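PDB 5TX7: D-isomer specific 2-hydroxyacid dehydrogenase family protein from Desulfovibrio vulgaris, which probably interconverts D-2-hydroxyacids and their 2-oxoacids with an NAD-type cofactor. Local coordinates for residues M2-L7 against A46-T51; A83-L88 against V317-H322; G99-A104 against G160-R165; C115-L120 against W139-E144; L198-D203 against L224-P229. All coordinates share one frame; numbering follows the deposited sequence.

Contact 1. Residues M2-L7 against A46-T51; sequences MRIVAL and AHVVLT
His-47 carries its ring anti to the carbonyl carbon (chi1 -66°), which brings it beneath Met-2 CA, while Met-2 sets CG anti to the backbone N (chi1 173°) and bends at chi3, taking CE to His-47 and SD to Val-48. Met-2 CA stands over one face of the imidazole, a CH-pi contact of 4.2 Å to the centroid of the His-47 ring. The thioether crosses the histidine obliquely: Met-2 CE lies 3.8 Å from His-47 CD2, and Met-2 SD touches Val-48 CG2. Beyond this pair, strands 3-6 and 48-51 run parallel, with their axes 16° apart. Arg-3 O accepts from Val-48 N and, weakly, from His-47 N. Val-5 pairs through both its N and its O, N to Val-48 O at 2.9 Å and O to Leu-50 N at 2.7 Å, before Leu-7 N closes the pairing on Leu-50 O at 3.0 Å. On one face of the sheet Ile-4 and Val-48 lie alongside each other, and the CG2 branch of Ile-4 reaches Leu-50 CD1 at 4.0 Å; helix 292-310 packs over Leu-50. On the other face Val-5 CG2 meets Ala-46 CB at 3.6 Å, and helix 39-43 lies against Val-49. These neighbouring strands belong to a parallel five-stranded sheet of order 2-1-3-4-5, the flavodoxin-like core of the substrate-binding domain in this dehydrogenase family.

Contact 2. Residues A83-L88 against V317-H322; sequences AAAGVL and VVNAAH
The imidazole of His-322 lies flat over Ala-83, whose CB stands 3.6 Å from the centroid of the His-322 ring and 11° off its normal, a CH-pi contact over the middle of one face. CG of His-322 is anti to the carbonyl carbon (chi1 -57°), which turns the ring back along helix 82-87 toward its first turn. One turn further on, Gly-86 presents only backbone to the loop, so the helix and the loop come close: the CA atoms of Gly-86 and His-322 are 4.6 Å apart, and Gly-86 CA lies 3.9 Å from His-322 CB. Asn-319 also points at Gly-86. Its CG takes the crowded position between N and the carbonyl carbon (chi1 70°), and the amide nitrogen ND2 packs 3.5 Å from Gly-86 CA and 4.0 Å from Ala-85 CB. The amide is held by partners beside the contact: ND2 donates to Val-82 O and Ile-90 O, and OD1 accepts from Val-92 N. One buried carboxamide thus ties together the start of the helix, the turn after it and strand 92-93. Within the loop, His-322 N bonds Asn-319 O at 3.1 Å, folding the tail back so that both side chains face the helix. The arrangement is that of the C-terminal chain returning, after helix 292-310, to pack on the flavodoxin-like substrate-binding domain, as in other members of the family.

Contact 3. Residues G99-A104 against G160-R165; sequences GTDSVA and GRRVGR
Helices 100-104 and 160-165 pass with their axes 8.9 Å apart at a crossing angle of -55°, and come closest in backbone where Ala-104 CA lies 5.1 Å from Val-163 CA. The small methyl of Ala-104 points at the other helix and rests between two side chains: its CB is 3.5 Å from Arg-162 CG and 3.8 Å from Val-163 CG2. Arg-162 sends CG anti to its backbone N (chi1 -164°) and bends at chi2 and chi3, laying its aliphatic part along helix 100-104. Thr-100 CG2 crosses this chain near Arg-162 CB, at 4.1 Å. Farther out, Asp-101 OD1 sits 3.3 Å from Arg-162 CD and 4.0 Å from Arg-162 NE, but well out of the guanidinium plane, so any attraction between the opposite charges would act without an N-H pointing at the oxygen. The planes of carboxylate and guanidinium are 43° apart. The guanidinium itself turns to the second subunit, where Arg-162 NH1 makes a weak hydrogen bond to Ala-169 O of that chain; Ser-102 O accepts from Arg-116 NH1 of the second subunit. Helix 100-116, with Gly-99 as its N-cap residue, thus touches both helix 158-169 of its own chain and the second subunit. Gly-160 fits the last glycine of a GxGxxG pattern, and helix 158-169 follows strand 150-154 as the first helix of a Rossmann-type dinucleotide-binding fold.

Contact 4. Residues C115-L120 against W139-E144; sequences CRRTAL and WDSTQE
Helix 100-116 breaks at Arg-117, whose positive phi (55°) turns the chain into helix 118-126, and the irregular segment 139-144 runs past this break with Gln-143 CA 4.9 Å from Arg-116 CA. The side-chain amide of Gln-143 bridges the two segments. Its NE2 donates to Arg-116 O at 2.9 Å and to Ser-141 O at 3.0 Å, both oxygens lying in the amide plane, which fixes the amide's rotation. Its OE1 accepts from Arg-116 NE at 2.8 Å. That oxygen lies at the edge of the guanidinium, in its plane, while NE stands above the plane of the amide carbonyl, and the two flat groups are turned 74° against each other. Arg-116 reaches this spot by bending at chi2 and chi3. The helical excursion from 118 to 138 leaves and rejoins the nucleotide-binding domain here, between helix 100-116 and strand 150-154; Ala-119 packs on Glu-113 of the second subunit, consistent with the dimerising arm known in this family. Arg-116 NH2 donates to Ala-288 O of the second subunit. NH1 donates to water 1, which in turn donates to Glu-144 O. In the backbone, Glu-144 N bonds Cys-115 O at 3.0 Å, with Cys-115 CB packed 3.5 Å from Glu-144 O. The carboxylate of Glu-144 turns to Tyr-232 OH and Lys-149 NZ, while Arg-117 CG lies 3.7 Å from Ser-141 OG.

Contact 5. Residues L198-D203 against L224-P229; sequences LFTSAD and LASMRP
Arg-228 reaches across from the turn after helix 221-225 and grips the end of helix 195-201; the two helices precede neighbouring strands, 231-235 and 204-207, of the parallel Rossmann-type sheet. Its NE donates to Asp-203 OD1 at 3.3 Å, the stronger part of a salt bridge to which NH2 adds a weak bond. The oxygen lies near the guanidinium plane, NE meets it from above the carboxylate plane, and the two planes are 60° apart. NH2 also makes a weak, strongly bent bond to Ser-201 O at 2.8 Å. A chain bent at chi3 (-89°) brings the guanidinium over this helix end, where carbonyls lacking helical partners would suit a positive charge. Met-227 lies against Phe-199: SD sits near the plane of the ring, at its edge and 3.8 Å from Phe-199 CD2, a Met-aromatic contact. Met-227 CG packs 3.3 Å from Phe-199 O. Two waters fill in between the backbones. Water 2 accepts from Arg-228 N at 2.7 Å and lies close to Phe-199 O and Ala-202 O, while water 3 donates to Thr-200 O at 2.7 Å and to Ser-226 O. In the second shell, Thr-150 N holds Asp-203 OD2, which would steady the carboxylate, and Val-205 of strand 204-207 packs on both Phe-199 and Met-227. Ser-226 OG, hydrogen-bonded to Arg-223 O, rests 3.5 Å from Phe-199 CB.

Contacts 1 and 2 lie in the substrate-binding domain, their centres about 18 Å apart; contacts 3, 4 and 5 lie in the nucleotide-binding domain. Contact 1 is about 48 Å, centre to centre, from contact 5. Contact 3, about 11 Å from the centre of the chain, holds the last glycine of a probable dinucleotide-binding GxGxxG motif. Contacts 3 and 4 share helix 100-116, with centres about 24 Å apart; both reach the second subunit and face each other across the dimer. Contacts 4 and 5 approach to about 7 Å between nearest atoms, and Tyr-232 serves both, through its hydroxyl to Glu-144 and its backbone to Asp-203. Contacts 3, 4 and 5 fall within the chain loop closed by contact 2.

Contact 1. Residues M2-L7 against A46-T51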
# COMPACT_ATOMS: atom_id res chain seq x y z
N MET A 2 26.39 32.52 15.14
CA MET A 2 25.19 32.80 14.35
C MET A 2 23.93 32.30 15.05
O MET A 2 23.91 31.23 15.63
CB MET A 2 25.33 32.10 13.00
CG MET A 2 24.09 32.13 12.12
SD MET A 2 24.57 31.92 10.41
CE MET A 2 25.08 33.61 10.03
N ARG A 3 22.84 33.04 14.91
CA ARG A 3 21.61 32.82 15.65
C ARG A 3 20.56 32.35 14.66
O ARG A 3 20.29 33.04 13.68
CB ARG A 3 21.18 34.13 16.31
CG ARG A 3 20.76 34.01 17.78
CD ARG A 3 20.75 35.38 18.45
NE ARG A 3 22.12 35.90 18.62
CZ ARG A 3 22.49 37.18 18.52
NH1 ARG A 3 21.63 38.16 18.23
NH2 ARG A 3 23.78 37.49 18.71
N ILE A 4 19.99 31.17 14.91
CA ILE A 4 19.03 30.53 14.01
C ILE A 4 17.71 30.28 14.74
O ILE A 4 17.71 29.72 15.83
CB ILE A 4 19.56 29.16 13.49
CG1 ILE A 4 20.94 29.35 12.83
CG2 ILE A 4 18.62 28.59 12.46
CD1 ILE A 4 21.62 28.10 12.33
N VAL A 5 16.59 30.65 14.13
CA VAL A 5 15.27 30.44 14.74
C VAL A 5 14.34 29.66 13.81
O VAL A 5 14.13 30.07 12.65
CB VAL A 5 14.62 31.77 15.14
CG1 VAL A 5 13.26 31.55 15.79
CG2 VAL A 5 15.52 32.51 16.12
N ALA A 6 13.80 28.55 14.31
CA ALA A 6 12.74 27.80 13.62
C ALA A 6 11.38 28.20 14.23
O ALA A 6 11.12 27.96 15.42
CB ALA A 6 12.98 26.31 13.75
N LEU A 7 10.55 28.83 13.41
CA LEU A 7 9.27 29.37 13.86
C LEU A 7 8.17 28.31 13.95
O LEU A 7 7.22 28.48 14.71
CB LEU A 7 8.82 30.54 12.97
CG LEU A 7 9.74 31.77 13.00
CD1 LEU A 7 9.31 32.79 11.95
CD2 LEU A 7 9.78 32.42 14.39
N ALA A 46 17.59 37.16 15.12
CA ALA A 46 18.00 36.01 14.33
C ALA A 46 18.68 36.41 13.02
O ALA A 46 18.14 37.22 12.27
CB ALA A 46 16.79 35.13 14.03
N HIS A 47 19.84 35.81 12.74
CA HIS A 47 20.51 35.91 11.45
C HIS A 47 19.74 35.10 10.40
O HIS A 47 19.63 35.51 9.23
CB HIS A 47 21.92 35.32 11.50
CG HIS A 47 22.89 36.05 12.37
ND1 HIS A 47 22.76 36.16 13.74
CD2 HIS A 47 24.08 36.61 12.06
CE1 HIS A 47 23.80 36.81 14.23
NE2 HIS A 47 24.62 37.09 13.23
N VAL A 48 19.27 33.91 10.81
CA VAL A 48 18.60 32.95 9.94
C VAL A 48 17.26 32.54 10.52
O VAL A 48 17.19 32.13 11.69
CB VAL A 48 19.43 31.64 9.78
CG1 VAL A 48 18.75 30.68 8.82
CG2 VAL A 48 20.83 31.94 9.30
N VAL A 49 16.21 32.62 9.71
CA VAL A 49 14.88 32.18 10.11
C VAL A 49 14.49 30.95 9.26
O VAL A 49 14.66 30.94 8.03
CB VAL A 49 13.84 33.31 9.95
CG1 VAL A 49 12.40 32.78 9.95
CG2 VAL A 49 14.02 34.33 11.05
N LEU A 50 13.98 29.92 9.93
CA LEU A 50 13.42 28.73 9.26
C LEU A 50 11.90 28.75 9.42
O LEU A 50 11.40 28.91 10.54
CB LEU A 50 13.99 27.46 9.85
CG LEU A 50 15.52 27.39 9.96
CD1 LEU A 50 15.92 26.13 10.72
CD2 LEU A 50 16.16 27.47 8.57
N THR A 51 11.18 28.64 8.31
CA THR A 51 9.74 28.61 8.31
C THR A 51 9.27 27.49 7.38
O THR A 51 9.83 27.28 6.32
CB THR A 51 9.12 29.96 7.86
OG1 THR A 51 7.70 29.85 7.82
CG2 THR A 51 9.62 30.41 6.47

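Contact 2. Residues A83-L88 against V317-H322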
# COMPACT_ATOMS: atom_id res chain seq x y z
N ALA A 83 9.92 38.18 -2.94
CA ALA A 83 10.28 39.41 -3.66
C ALA A 83 10.67 40.54 -2.69
O ALA A 83 11.68 41.20 -2.87
CB ALA A 83 9.14 39.86 -4.58
N ALA A 84 9.85 40.75 -1.66
CA ALA A 84 10.15 41.71 -0.61
C ALA A 84 11.47 41.37 0.09
O ALA A 84 12.28 42.25 0.36
CB ALA A 84 9.03 41.76 0.42
N ALA A 85 11.68 40.09 0.37
CA ALA A 85 12.95 39.63 0.93
C ALA A 85 14.13 40.00 0.03
O ALA A 85 15.16 40.46 0.53
CB ALA A 85 12.90 38.13 1.19
N GLY A 86 13.97 39.80 -1.28
CA GLY A 86 15.00 40.12 -2.25
C GLY A 86 15.44 41.57 -2.20
O GLY A 86 16.65 41.86 -2.04
N VAL A 87 14.48 42.49 -2.27
CA VAL A 87 14.78 43.93 -2.32
C VAL A 87 15.46 44.43 -1.04
O VAL A 87 16.28 45.35 -1.08
CB VAL A 87 13.54 44.81 -2.71
CG1 VAL A 87 12.93 44.36 -4.03
CG2 VAL A 87 12.47 44.84 -1.62
N LEU A 88 15.14 43.79 0.09
CA LEU A 88 15.84 43.99 1.37
C LEU A 88 17.19 43.24 1.46
O LEU A 88 17.87 43.32 2.49
CB LEU A 88 14.94 43.55 2.54
CG LEU A 88 13.59 44.24 2.75
CD1 LEU A 88 12.82 43.53 3.85
CD2 LEU A 88 13.75 45.71 3.08
N VAL A 317 18.20 29.11 -4.31
CA VAL A 317 17.66 30.44 -4.09
C VAL A 317 16.43 30.60 -4.99
O VAL A 317 16.52 30.39 -6.21
CB VAL A 317 18.73 31.51 -4.36
CG1 VAL A 317 18.17 32.91 -4.16
CG2 VAL A 317 19.90 31.33 -3.43
N VAL A 318 15.29 30.94 -4.39
CA VAL A 318 14.03 31.13 -5.15
C VAL A 318 13.70 32.60 -5.49
O VAL A 318 12.70 32.85 -6.16
CB VAL A 318 12.81 30.45 -4.47
CG1 VAL A 318 13.07 28.97 -4.26
CG2 VAL A 318 12.43 31.10 -3.13
N ASN A 319 14.55 33.54 -5.06
CA ASN A 319 14.34 34.96 -5.34
C ASN A 319 15.58 35.67 -5.91
O ASN A 319 15.84 36.84 -5.62
CB ASN A 319 13.82 35.65 -4.08
CG ASN A 319 14.87 35.76 -2.98
OD1 ASN A 319 15.86 35.03 -2.97
ND2 ASN A 319 14.66 36.68 -2.05
N ALA A 320 16.32 34.95 -6.76
CA ALA A 320 17.57 35.47 -7.35
C ALA A 320 17.33 36.71 -8.22
O ALA A 320 18.14 37.65 -8.23
CB ALA A 320 18.26 34.37 -8.16
N ALA A 321 16.21 36.71 -8.94
CA ALA A 321 15.78 37.84 -9.75
C ALA A 321 15.56 39.15 -8.97
O ALA A 321 15.73 40.23 -9.53
CB ALA A 321 14.51 37.48 -10.51
N HIS A 322 15.18 39.06 -7.69
CA HIS A 322 14.93 40.24 -6.83
C HIS A 322 16.12 40.67 -5.96
O HIS A 322 16.11 41.76 -5.39
CB HIS A 322 13.72 39.99 -5.93
CG HIS A 322 12.48 39.65 -6.69
ND1 HIS A 322 12.05 38.35 -6.89
CD2 HIS A 322 11.57 40.44 -7.32
CE1 HIS A 322 10.94 38.36 -7.59
NE2 HIS A 322 10.63 39.61 -7.87

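Contact 3. Residues G99-A104 against G160-R165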
# COMPACT_ATOMS: atom_id res chain seq x y z
N GLY A 99 10.75 14.90 -0.82
CA GLY A 99 9.60 14.06 -0.55
C GLY A 99 9.06 13.28 -1.75
O GLY A 99 7.90 12.83 -1.72
N THR A 100 9.88 13.10 -2.77
CA THR A 100 9.48 12.38 -3.98
C THR A 100 8.96 10.98 -3.67
O THR A 100 7.89 10.58 -4.11
CB THR A 100 10.68 12.23 -4.95
OG1 THR A 100 11.16 13.53 -5.33
CG2 THR A 100 10.29 11.44 -6.21
N ASP A 101 9.72 10.24 -2.89
CA ASP A 101 9.34 8.87 -2.56
C ASP A 101 8.20 8.82 -1.54
O ASP A 101 7.34 7.94 -1.63
CB ASP A 101 10.54 8.12 -2.04
CG ASP A 101 11.59 7.88 -3.12
OD1 ASP A 101 11.24 7.18 -4.11
OD2 ASP A 101 12.74 8.36 -2.99
N SER A 102 8.21 9.75 -0.58
CA SER A 102 7.15 9.84 0.41
C SER A 102 5.80 10.02 -0.30
O SER A 102 4.86 9.27 -0.03
CB SER A 102 7.40 11.00 1.36
OG SER A 102 6.56 10.92 2.51
N VAL A 103 5.75 10.96 -1.24
CA VAL A 103 4.50 11.30 -1.93
C VAL A 103 4.04 10.18 -2.85
O VAL A 103 2.88 9.74 -2.76
CB VAL A 103 4.59 12.67 -2.66
CG1 VAL A 103 3.36 12.95 -3.51
CG2 VAL A 103 4.71 13.79 -1.61
N ALA A 104 4.93 9.71 -3.72
CA ALA A 104 4.62 8.59 -4.62
C ALA A 104 4.10 7.34 -3.88
O ALA A 104 3.14 6.72 -4.29
CB ALA A 104 5.85 8.23 -5.43
N GLY A 160 5.59 12.18 -10.17
CA GLY A 160 4.90 11.54 -11.28
C GLY A 160 5.67 10.38 -11.89
O GLY A 160 5.12 9.32 -12.09
N ARG A 161 6.95 10.57 -12.16
CA ARG A 161 7.77 9.50 -12.73
C ARG A 161 7.93 8.33 -11.79
O ARG A 161 7.94 7.18 -12.24
CB ARG A 161 9.17 10.02 -13.07
CG ARG A 161 9.18 10.95 -14.27
CD ARG A 161 10.47 11.73 -14.29
NE ARG A 161 10.43 12.83 -15.25
CZ ARG A 161 11.45 13.67 -15.45
NH1 ARG A 161 12.57 13.55 -14.75
NH2 ARG A 161 11.34 14.64 -16.35
N ARG A 162 8.08 8.63 -10.49
CA ARG A 162 8.14 7.61 -9.44
C ARG A 162 6.83 6.83 -9.40
O ARG A 162 6.82 5.60 -9.37
CB ARG A 162 8.43 8.25 -8.08
CG ARG A 162 8.88 7.31 -7.00
CD ARG A 162 10.31 6.88 -7.28
NE ARG A 162 10.32 5.49 -7.62
CZ ARG A 162 11.34 4.89 -8.22
NH1 ARG A 162 11.24 3.60 -8.52
NH2 ARG A 162 12.47 5.54 -8.53
N VAL A 163 5.70 7.54 -9.42
CA VAL A 163 4.42 6.88 -9.45
C VAL A 163 4.33 5.94 -10.66
O VAL A 163 3.82 4.83 -10.55
CB VAL A 163 3.26 7.90 -9.43
CG1 VAL A 163 1.94 7.23 -9.80
CG2 VAL A 163 3.15 8.54 -8.07
N GLY A 164 4.84 6.38 -11.81
CA GLY A 164 4.82 5.57 -13.02
C GLY A 164 5.66 4.30 -12.90
O GLY A 164 5.22 3.24 -13.32
N ARG A 165 6.85 4.41 -12.34
CA ARG A 165 7.68 3.21 -12.17
C ARG A 165 6.97 2.18 -11.25
O ARG A 165 6.95 0.97 -11.54
CB ARG A 165 9.11 3.54 -11.68

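Contact 4. Residues C115-L120 against W139-E144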
# COMPACT_ATOMS: atom_id res chain seq x y z
N CYS A 115 -8.64 -0.21 -2.88
CA CYS A 115 -8.79 -1.46 -3.62
C CYS A 115 -8.98 -2.71 -2.77
O CYS A 115 -9.72 -3.61 -3.16
CB CYS A 115 -7.61 -1.68 -4.56
SG CYS A 115 -7.71 -0.49 -5.93
N ARG A 116 -8.32 -2.74 -1.61
CA ARG A 116 -8.37 -3.89 -0.68
C ARG A 116 -9.07 -3.58 0.65
O ARG A 116 -9.61 -4.49 1.28
CB ARG A 116 -6.95 -4.37 -0.38
CG ARG A 116 -6.03 -4.50 -1.59
CD ARG A 116 -6.60 -5.45 -2.63
NE ARG A 116 -6.57 -6.85 -2.17
CZ ARG A 116 -5.85 -7.84 -2.69
NH1 ARG A 116 -5.03 -7.65 -3.73
NH2 ARG A 116 -5.95 -9.04 -2.14
N ARG A 117 -9.09 -2.32 1.09
CA ARG A 117 -9.74 -1.94 2.34
C ARG A 117 -9.19 -2.77 3.50
O ARG A 117 -9.98 -3.33 4.26
CB ARG A 117 -11.26 -2.04 2.19
CG ARG A 117 -11.89 -1.00 1.27
CD ARG A 117 -12.06 0.31 2.01
NE ARG A 117 -12.63 1.36 1.18
CZ ARG A 117 -12.73 2.65 1.54
NH1 ARG A 117 -12.25 3.09 2.71
NH2 ARG A 117 -13.28 3.53 0.70
N THR A 118 -7.87 -2.82 3.65
CA THR A 118 -7.27 -3.70 4.69
C THR A 118 -7.69 -3.27 6.07
O THR A 118 -7.99 -4.11 6.90
CB THR A 118 -5.75 -3.74 4.67
OG1 THR A 118 -5.23 -2.42 4.77
CG2 THR A 118 -5.26 -4.43 3.39
N ALA A 119 -7.70 -1.97 6.31
CA ALA A 119 -8.05 -1.43 7.63
C ALA A 119 -9.51 -1.65 7.99
O ALA A 119 -9.83 -1.86 9.17
CB ALA A 119 -7.71 0.05 7.70
N LEU A 120 -10.39 -1.58 7.00
CA LEU A 120 -11.79 -1.95 7.21
C LEU A 120 -11.90 -3.40 7.69
O LEU A 120 -12.48 -3.67 8.72
CB LEU A 120 -12.63 -1.74 5.95
CG LEU A 120 -14.07 -2.26 5.99
CD1 LEU A 120 -14.86 -1.58 7.10
CD2 LEU A 120 -14.76 -2.04 4.65
N TRP A 139 -15.10 -11.06 2.86
CA TRP A 139 -14.76 -9.69 2.49
C TRP A 139 -16.05 -8.88 2.35
O TRP A 139 -17.00 -9.32 1.73
CB TRP A 139 -13.86 -9.61 1.23
CG TRP A 139 -14.38 -10.29 -0.01
CD1 TRP A 139 -15.20 -9.76 -0.98
CD2 TRP A 139 -14.08 -11.63 -0.44
NE1 TRP A 139 -15.44 -10.70 -1.97
CE2 TRP A 139 -14.77 -11.85 -1.65
CE3 TRP A 139 -13.31 -12.67 0.10
CZ2 TRP A 139 -14.71 -13.07 -2.34
CZ3 TRP A 139 -13.25 -13.88 -0.57
CH2 TRP A 139 -13.94 -14.06 -1.78
N ASP A 140 -16.09 -7.74 3.04
CA ASP A 140 -17.15 -6.73 2.90
C ASP A 140 -16.94 -5.78 1.71
O ASP A 140 -17.80 -4.97 1.40
CB ASP A 140 -17.27 -5.90 4.19
CG ASP A 140 -17.65 -6.75 5.42
OD1 ASP A 140 -17.99 -7.96 5.28
OD2 ASP A 140 -17.62 -6.18 6.53
N SER A 141 -15.81 -5.90 1.04
CA SER A 141 -15.48 -5.02 -0.07
C SER A 141 -14.74 -5.87 -1.07
O SER A 141 -13.75 -6.50 -0.69
CB SER A 141 -14.58 -3.89 0.44
OG SER A 141 -14.58 -2.79 -0.44
N THR A 142 -15.20 -5.90 -2.31
CA THR A 142 -14.51 -6.63 -3.36
C THR A 142 -13.01 -6.27 -3.39
O THR A 142 -12.64 -5.07 -3.35
CB THR A 142 -15.08 -6.32 -4.76
OG1 THR A 142 -16.45 -6.74 -4.84
CG2 THR A 142 -14.25 -7.04 -5.85
N GLN A 143 -12.18 -7.31 -3.42
CA GLN A 143 -10.73 -7.15 -3.50
C GLN A 143 -10.34 -6.90 -4.94
O GLN A 143 -10.68 -7.71 -5.80
CB GLN A 143 -10.03 -8.40 -2.95
CG GLN A 143 -10.29 -8.67 -1.47
CD GLN A 143 -9.82 -7.52 -0.60
OE1 GLN A 143 -8.63 -7.39 -0.28
NE2 GLN A 143 -10.76 -6.66 -0.22
N GLU A 144 -9.66 -5.79 -5.20
CA GLU A 144 -9.43 -5.36 -6.58
C GLU A 144 -7.93 -5.31 -6.83
O GLU A 144 -7.15 -4.78 -6.04
CB GLU A 144 -10.12 -4.03 -6.86
CG GLU A 144 -10.71 -3.91 -8.26
CD GLU A 144 -11.52 -2.63 -8.49
OE1 GLU A 144 -12.25 -2.20 -7.58
OE2 GLU A 144 -11.44 -2.05 -9.60
O HOH W 1 -4.42 -5.21 -5.10

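Contact 5. Residues L198-D203 against L224-P229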
# COMPACT_ATOMS: atom_id res chain seq x y z
N LEU A 198 -6.10 11.26 -21.53
CA LEU A 198 -5.73 10.65 -20.25
C LEU A 198 -6.99 10.25 -19.49
O LEU A 198 -7.09 9.11 -19.07
CB LEU A 198 -4.86 11.57 -19.39
CG LEU A 198 -4.23 10.99 -18.10
CD1 LEU A 198 -2.92 11.69 -17.76
CD2 LEU A 198 -5.13 11.07 -16.88
N PHE A 199 -7.94 11.17 -19.34
CA PHE A 199 -9.19 10.86 -18.61
C PHE A 199 -10.09 9.81 -19.25
O PHE A 199 -10.72 9.04 -18.52
CB PHE A 199 -9.99 12.13 -18.29
CG PHE A 199 -9.42 12.90 -17.15
CD1 PHE A 199 -8.43 13.85 -17.37
CD2 PHE A 199 -9.81 12.63 -15.84
CE1 PHE A 199 -7.87 14.55 -16.32
CE2 PHE A 199 -9.27 13.34 -14.79
CZ PHE A 199 -8.29 14.29 -15.03
N THR A 200 -10.14 9.73 -20.59
CA THR A 200 -10.94 8.71 -21.25
C THR A 200 -10.29 7.32 -21.16
O THR A 200 -10.99 6.32 -21.20
CB THR A 200 -11.31 9.02 -22.74
OG1 THR A 200 -10.17 8.95 -23.58
CG2 THR A 200 -11.93 10.37 -22.91
N SER A 201 -8.97 7.25 -21.04
CA SER A 201 -8.24 5.97 -21.08
C SER A 201 -7.79 5.43 -19.72
O SER A 201 -7.49 4.25 -19.62
CB SER A 201 -6.99 6.10 -21.96
OG SER A 201 -7.37 6.40 -23.28
N ALA A 202 -7.71 6.27 -18.70
CA ALA A 202 -7.19 5.88 -17.40
C ALA A 202 -8.26 5.30 -16.48
O ALA A 202 -9.35 5.86 -16.34
CB ALA A 202 -6.54 7.06 -16.71
N ASP A 203 -7.90 4.19 -15.84
CA ASP A 203 -8.68 3.61 -14.74
C ASP A 203 -8.35 4.22 -13.39
O ASP A 203 -9.18 4.18 -12.49
CB ASP A 203 -8.44 2.10 -14.67
CG ASP A 203 -8.87 1.39 -15.92
OD1 ASP A 203 -10.05 1.49 -16.27
OD2 ASP A 203 -8.00 0.76 -16.60
N LEU A 224 -14.59 14.16 -15.70
CA LEU A 224 -15.17 13.06 -14.90
C LEU A 224 -16.19 12.25 -15.70
O LEU A 224 -16.13 11.03 -15.70
CB LEU A 224 -15.79 13.57 -13.60
CG LEU A 224 -14.83 14.09 -12.52
CD1 LEU A 224 -15.63 14.84 -11.47
CD2 LEU A 224 -14.01 12.96 -11.92
N ALA A 225 -17.07 12.94 -16.42
CA ALA A 225 -18.04 12.28 -17.31
C ALA A 225 -17.38 11.44 -18.41
O ALA A 225 -17.96 10.47 -18.87
CB ALA A 225 -18.94 13.31 -17.95
N SER A 226 -16.18 11.82 -18.82
CA SER A 226 -15.42 11.06 -19.83
C SER A 226 -14.81 9.77 -19.30
O SER A 226 -14.41 8.92 -20.08
CB SER A 226 -14.33 11.95 -20.47
OG SER A 226 -13.15 12.00 -19.70
N MET A 227 -14.70 9.62 -17.98
CA MET A 227 -14.00 8.47 -17.40
C MET A 227 -14.89 7.24 -17.42
O MET A 227 -16.12 7.36 -17.44
CB MET A 227 -13.58 8.74 -15.96
CG MET A 227 -12.52 9.82 -15.82
SD MET A 227 -11.96 10.03 -14.12
CE MET A 227 -10.75 8.70 -14.14
N ARG A 228 -14.27 6.08 -17.45
CA ARG A 228 -14.97 4.82 -17.33
C ARG A 228 -15.56 4.69 -15.92
O ARG A 228 -14.90 5.07 -14.94
CB ARG A 228 -14.04 3.65 -17.59
CG ARG A 228 -13.62 3.55 -19.03
CD ARG A 228 -13.13 2.14 -19.30
NE ARG A 228 -11.70 2.02 -19.04
CZ ARG A 228 -10.73 2.44 -19.87
NH1 ARG A 228 -11.01 3.03 -21.04
NH2 ARG A 228 -9.46 2.26 -19.51
N PRO A 229 -16.79 4.14 -15.82
CA PRO A 229 -17.34 3.93 -14.49
C PRO A 229 -16.52 2.91 -13.72
O PRO A 229 -16.00 1.96 -14.32
CB PRO A 229 -18.75 3.42 -14.78
CG PRO A 229 -18.65 2.80 -16.10
CD PRO A 229 -17.66 3.60 -16.86
O HOH W 2 -11.58 6.20 -17.99
O HOH W 3 -13.72 6.35 -21.37